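Local coordinates for protein quinone oxidoreductase (Coxiella burnetii, PDB 3TQH) that binds NADPH and probably uses it to reduce quinones, as a member of the medium-chain dehydrogenase/reductase family, at residues V155-A160 against D217-L222. Residues are numbered along the deposited sequence; the frame is centred on the assembly and turned at random.
Sequences VVLIHA and DAVIDL. With NDP (NADPH dihydro-nicotinamide-adenine-dinucleotide phosphate), chain B.
The two central strands of the Rossmann-type NADPH domain, 155-158 and 216-221, pair in parallel, Leu157 beside Val219. The ladder runs Leu157 N to Ala218 O (2.9 Å), Ile220 N to Leu157 O (2.8 Å), His159 N to Ile220 O. At its start Val155 O accepts the N-H groups of both Asp217 and Ala218, while the Asp217 carboxylate bends back: with CG beside the backbone N (chi1 -63°), OD2 takes Val155 N on its anti side in a nearly straight bond of 2.8 Å.

On the face that meets helix 164-175, Ile220 CG1 lies 4.1 Å from both Val156 CG1 and Ile158 CG1, and Ile158 lies alongside Leu222, CG2 against CD1. On the other face Leu157 CD2 and Val219 CG2 pack side by side, and His159 CD2 comes 3.9 Å from Val219 CG1. The imidazole, bonded to Thr183 OG1 and Ser231 OG, only nears the Asp221 carboxylate, planes 83° apart; OD1 takes the backbone N-H groups of Val223 and Gly224, and OD2 bonds Ser243 OG.

Beyond the ladder Leu222 CD1 touches His159 O at 3.4 Å. Ala160 CA reaches NADPH N3A of the adenine (3.3 Å), and Leu222 O approaches C4D of the nicotinamide ribose. Cofactor bound across the carboxyl ends of the first and fourth strands of a 3-2-1-4-5-6 parallel sheet is the hallmark of the Rossmann fold.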
loop_
_atom_site.group_PDB
_atom_site.type_symbol
_atom_site.label_atom_id
_atom_site.label_comp_id
_atom_site.label_asym_id
_atom_site.label_seq_id
_atom_site.Cartn_x
_atom_site.Cartn_y
_atom_site.Cartn_z
ATOM N N VAL A 155 17.156 16.025 -3.226
ATOM C CA VAL A 155 17.081 15.503 -1.872
ATOM C C VAL A 155 15.630 15.176 -1.584
ATOM O O VAL A 155 14.746 16.003 -1.817
ATOM C CB VAL A 155 17.586 16.512 -0.843
ATOM C CG1 VAL A 155 17.534 15.904 0.559
ATOM C CG2 VAL A 155 19.001 16.969 -1.205
ATOM N N VAL A 156 15.391 13.975 -1.069
ATOM C CA VAL A 156 14.040 13.504 -0.816
ATOM C C VAL A 156 13.907 12.974 0.610
ATOM O O VAL A 156 14.681 12.123 1.037
ATOM C CB VAL A 156 13.639 12.405 -1.818
ATOM C CG1 VAL A 156 12.240 11.911 -1.532
ATOM C CG2 VAL A 156 13.726 12.935 -3.249
ATOM N N LEU A 157 12.925 13.505 1.332
ATOM C CA LEU A 157 12.591 13.067 2.673
ATOM C C LEU A 157 11.362 12.163 2.586
ATOM O O LEU A 157 10.302 12.617 2.172
ATOM C CB LEU A 157 12.290 14.274 3.576
ATOM C CG LEU A 157 11.721 13.956 4.963
ATOM C CD1 LEU A 157 12.712 13.123 5.770
ATOM C CD2 LEU A 157 11.318 15.237 5.719
ATOM N N ILE A 158 11.520 10.896 2.970
ATOM C CA ILE A 158 10.433 9.922 2.995
ATOM C C ILE A 158 10.131 9.570 4.450
ATOM O O ILE A 158 10.918 8.892 5.106
ATOM C CB ILE A 158 10.818 8.627 2.225
ATOM C CG1 ILE A 158 11.230 8.959 0.782
ATOM C CG2 ILE A 158 9.680 7.628 2.236
ATOM C CD1 ILE A 158 11.515 7.756 -0.086
ATOM N N HIS A 159 9.004 10.052 4.962
ATOM C CA HIS A 159 8.575 9.703 6.310
ATOM C C HIS A 159 8.134 8.244 6.362
ATOM O O HIS A 159 7.652 7.699 5.371
ATOM C CB HIS A 159 7.414 10.587 6.771
ATOM C CG HIS A 159 7.825 11.962 7.185
ATOM N ND1 HIS A 159 8.522 12.209 8.348
ATOM C CD2 HIS A 159 7.617 13.168 6.607
ATOM C CE1 HIS A 159 8.738 13.507 8.462
ATOM N NE2 HIS A 159 8.198 14.111 7.419
ATOM N N ALA A 160 8.287 7.623 7.528
ATOM C CA ALA A 160 7.819 6.258 7.735
ATOM C C ALA A 160 8.473 5.303 6.745
ATOM O O ALA A 160 7.796 4.500 6.108
ATOM C CB ALA A 160 6.302 6.193 7.617
ATOM N N ASP A 217 14.024 18.864 -1.650
ATOM C CA ASP A 217 13.277 19.038 -2.908
ATOM C C ASP A 217 11.884 18.396 -2.868
ATOM O O ASP A 217 10.955 18.888 -3.496
ATOM C CB ASP A 217 14.062 18.466 -4.091
ATOM C CG ASP A 217 15.379 19.177 -4.317
ATOM O OD1 ASP A 217 15.381 20.264 -4.945
ATOM O OD2 ASP A 217 16.421 18.647 -3.874
ATOM N N ALA A 218 11.742 17.289 -2.150
ATOM C CA ALA A 218 10.445 16.637 -2.029
ATOM C C ALA A 218 10.311 15.937 -0.691
ATOM O O ALA A 218 11.273 15.387 -0.176
ATOM C CB ALA A 218 10.233 15.646 -3.162
ATOM N N VAL A 219 9.109 15.991 -0.133
ATOM C CA VAL A 219 8.760 15.221 1.039
ATOM C C VAL A 219 7.688 14.229 0.623
ATOM O O VAL A 219 6.623 14.642 0.180
ATOM C CB VAL A 219 8.191 16.118 2.155
ATOM C CG1 VAL A 219 7.635 15.263 3.307
ATOM C CG2 VAL A 219 9.256 17.129 2.648
ATOM N N ILE A 220 7.980 12.931 0.731
ATOM C CA ILE A 220 6.960 11.904 0.588
ATOM C C ILE A 220 6.423 11.635 1.985
ATOM O O ILE A 220 7.009 10.869 2.757
ATOM C CB ILE A 220 7.491 10.602 -0.041
ATOM C CG1 ILE A 220 8.283 10.891 -1.332
ATOM C CG2 ILE A 220 6.335 9.661 -0.336
ATOM C CD1 ILE A 220 7.527 11.736 -2.358
ATOM N N ASP A 221 5.323 12.300 2.316
ATOM C CA ASP A 221 4.760 12.245 3.657
ATOM C C ASP A 221 3.794 11.066 3.764
ATOM O O ASP A 221 2.676 11.112 3.239
ATOM C CB ASP A 221 4.046 13.555 3.995
ATOM C CG ASP A 221 3.195 13.448 5.238
ATOM O OD1 ASP A 221 3.613 12.743 6.183
ATOM O OD2 ASP A 221 2.105 14.063 5.279
ATOM N N LEU A 222 4.237 10.012 4.443
ATOM C CA LEU A 222 3.428 8.814 4.620
ATOM C C LEU A 222 2.813 8.721 6.016
ATOM O O LEU A 222 2.248 7.692 6.364
ATOM C CB LEU A 222 4.270 7.576 4.312
ATOM C CG LEU A 222 4.780 7.507 2.866
ATOM C CD1 LEU A 222 5.906 6.500 2.742
ATOM C CD2 LEU A 222 3.631 7.175 1.908
HETATM P PA NDP B . 2.568 1.126 7.409
HETATM O O1A NDP B . 1.678 0.683 8.499
HETATM O O2A NDP B . 3.143 -0.021 6.680
HETATM O O5B NDP B . 3.766 2.019 7.999
HETATM C C5B NDP B . 4.372 1.635 9.218
HETATM C C4B NDP B . 5.651 2.430 9.432
HETATM O O4B NDP B . 5.325 3.729 9.878
HETATM C C3B NDP B . 6.584 1.842 10.483
HETATM O O3B NDP B . 7.715 1.280 9.853
HETATM C C2B NDP B . 6.957 3.011 11.389
HETATM O O2B NDP B . 8.349 3.145 11.570
HETATM C C1B NDP B . 6.403 4.214 10.644
HETATM N N9A NDP B . 5.924 5.305 11.507
HETATM C C8A NDP B . 4.880 5.259 12.397
HETATM N N7A NDP B . 4.747 6.473 12.968
HETATM C C5A NDP B . 5.688 7.294 12.456
HETATM C C6A NDP B . 5.986 8.626 12.703
HETATM N N6A NDP B . 5.274 9.304 13.587
HETATM N N1A NDP B . 7.025 9.227 12.029
HETATM C C2A NDP B . 7.759 8.496 11.106
HETATM N N3A NDP B . 7.458 7.169 10.854
HETATM C C4A NDP B . 6.435 6.576 11.528
HETATM O O3 NDP B . 1.790 2.125 6.414
HETATM P PN NDP B . 1.913 2.183 4.805
HETATM O O1N NDP B . 1.216 1.015 4.226
HETATM O O2N NDP B . 3.285 2.479 4.367
HETATM O O5D NDP B . 1.006 3.480 4.523
HETATM C C5D NDP B . 1.270 4.723 5.143
HETATM C C4D NDP B . 0.047 5.627 5.027
HETATM O O4D NDP B . -0.251 5.873 3.665
HETATM C C3D NDP B . -1.182 4.986 5.653
HETATM O O3D NDP B . -1.860 5.939 6.439
HETATM C C2D NDP B . -2.012 4.534 4.470
HETATM O O2D NDP B . -3.399 4.515 4.751
HETATM C C1D NDP B . -1.608 5.552 3.399
HETATM N N1N NDP B . -1.755 5.088 2.000
HETATM C C2N NDP B . -2.430 5.904 1.126
HETATM C C3N NDP B . -2.674 5.536 -0.195
HETATM C C7N NDP B . -3.412 6.441 -1.138
HETATM O O7N NDP B . -3.638 6.000 -2.460
HETATM N N7N NDP B . -3.847 7.626 -0.713
HETATM C C4N NDP B . -2.176 4.197 -0.661
HETATM C C5N NDP B . -1.439 3.360 0.335
HETATM C C6N NDP B . -1.263 3.858 1.623
HETATM P P2B NDP B . 9.044 2.806 12.984
HETATM O O1X NDP B . 10.536 2.759 12.775
HETATM O O2X NDP B . 8.577 1.459 13.481
HETATM O O3X NDP B . 8.731 3.850 14.020
#